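Local coordinates for phosphoribosylaminoimidazole-succinocarboxamide synthase (Saccharomyces cerevisiae, PDB 2CNV) that catalyses the ATP-dependent joining of CAIR and L-aspartate to form SAICAR, a step of de novo purine biosynthesis, at the aspartic acid site. Residues are numbered along the deposited sequence; one frame, centred on the assembly and turned at random.

The aspartic acid site. Residues 183-187. With ASP (aspartic acid), chain B.
Gly184 takes a positive phi of 103°, a turn that glycine makes easily, and it swings the chain out of one helix and into the first turn of the next. The amide hydrogens at that new N-terminus meet both carboxylates of the bound aspartic acid, which lies across the helix end. Glu185 N gives an almost straight hydrogen bond of 3.1 Å to ASP O of the alpha-carboxylate. Leu187 N gives one of 2.7 Å to ASP OD1 of the side-chain carboxylate, which accepts it through its syn lone pair. The helix dipole would favour these negative groups. Side chains add packing: Glu185 CG, anti to its own carbonyl carbon (chi1 -56°), passes alongside ASP O at 3.3 Å. Glu185, like Asp186, is an acid of the kind favoured in a helix's first turn. The Asp186 backbone sets its methylene CB 3.3 Å from ASP OD1; with CG anti to the backbone N (chi1 178°), the acid group points away from the ligand's carboxylate, which probably limits repulsion. Leu187, its CG likewise anti to the backbone N, packs its apolar CB by the side-chain carboxylate, and Gly184 CA, bare of a side chain, lets ASP CG approach to 3.5 Å. About half of the ligand surface stays uncovered and its occupancy is partial, so this may be an incidental site rather than the catalytic substrate pocket. It caps helix 185-208 where helix 176-183 ends, at an outer tip of the monomer.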
ATOM      1  N   VAL A 183     -13.508 -16.959  -3.584  1.00 17.21           N
ATOM      2  CA  VAL A 183     -12.222 -17.651  -3.468  1.00 17.20           C
ATOM      3  C   VAL A 183     -12.265 -18.937  -2.646  1.00 17.69           C
ATOM      4  O   VAL A 183     -11.226 -19.562  -2.424  1.00 18.00           O
ATOM      5  CB  VAL A 183     -11.095 -16.707  -2.935  1.00 17.22           C
ATOM      6  CG1 VAL A 183     -11.044 -15.411  -3.733  1.00 16.70           C
ATOM      7  CG2 VAL A 183     -11.271 -16.417  -1.448  1.00 16.18           C
ATOM      8  N   GLY A 184     -13.451 -19.328  -2.188  1.00 17.91           N
ATOM      9  CA  GLY A 184     -13.590 -20.550  -1.404  1.00 18.72           C
ATOM     10  C   GLY A 184     -13.754 -20.273   0.079  1.00 19.58           C
ATOM     11  O   GLY A 184     -13.076 -19.410   0.633  1.00 18.89           O
ATOM     12  N   GLU A 185     -14.652 -21.032   0.705  1.00 20.08           N
ATOM     13  CA  GLU A 185     -15.022 -20.844   2.106  0.50 20.66           C
ATOM     14  C   GLU A 185     -13.844 -21.015   3.076  1.00 20.68           C
ATOM     15  O   GLU A 185     -13.640 -20.185   3.962  1.00 21.00           O
ATOM     16  CB  GLU A 185     -16.175 -21.789   2.476  0.50 20.63           C
ATOM     17  CG  GLU A 185     -17.418 -21.643   1.589  0.50 21.03           C
ATOM     18  CD  GLU A 185     -18.612 -22.452   2.085  0.50 21.12           C
ATOM     19  OE1 GLU A 185     -18.465 -23.209   3.070  0.50 21.31           O
ATOM     20  OE2 GLU A 185     -19.701 -22.329   1.478  0.50 21.71           O
ATOM     21  N   ASP A 186     -13.072 -22.084   2.906  1.00 20.69           N
ATOM     22  CA  ASP A 186     -11.911 -22.338   3.769  1.00 20.44           C
ATOM     23  C   ASP A 186     -10.817 -21.274   3.585  1.00 19.96           C
ATOM     24  O   ASP A 186     -10.322 -20.701   4.559  1.00 20.28           O
ATOM     25  CB  ASP A 186     -11.325 -23.735   3.513  1.00 20.55           C
ATOM     26  CG  ASP A 186     -10.091 -24.007   4.351  0.50 21.23           C
ATOM     27  OD1 ASP A 186      -9.016 -24.268   3.765  0.50 22.26           O
ATOM     28  OD2 ASP A 186     -10.192 -23.931   5.594  0.50 21.50           O
ATOM     29  N   LEU A 187     -10.446 -21.020   2.335  1.00 19.04           N
ATOM     30  CA  LEU A 187      -9.417 -20.037   2.021  1.00 18.63           C
ATOM     31  C   LEU A 187      -9.758 -18.636   2.544  1.00 18.70           C
ATOM     32  O   LEU A 187      -8.903 -17.958   3.120  1.00 18.41           O
ATOM     33  CB  LEU A 187      -9.173 -19.981   0.510  1.00 18.62           C
ATOM     34  CG  LEU A 187      -8.035 -19.089   0.011  1.00 17.83           C
ATOM     35  CD1 LEU A 187      -6.736 -19.507   0.662  1.00 18.05           C
ATOM     36  CD2 LEU A 187      -7.914 -19.146  -1.502  1.00 18.27           C
TER
HETATM   37  N   ASP B1310     -13.610 -24.760   0.994  0.50 25.80           N
HETATM   38  CA  ASP B1310     -13.641 -23.906  -0.227  0.50 25.88           C
HETATM   39  C   ASP B1310     -14.916 -24.066  -1.050  0.50 26.06           C
HETATM   40  O   ASP B1310     -15.929 -23.427  -0.763  0.50 26.15           O
HETATM   41  CB  ASP B1310     -12.395 -24.133  -1.097  0.50 25.77           C
HETATM   42  CG  ASP B1310     -11.277 -23.153  -0.783  0.50 25.34           C
HETATM   43  OD1 ASP B1310     -11.132 -22.775   0.394  0.50 23.42           O
HETATM   44  OD2 ASP B1310     -10.543 -22.755  -1.719  0.50 25.42           O
HETATM   45  OXT ASP B1310     -14.970 -24.818  -2.023  0.50 26.43           O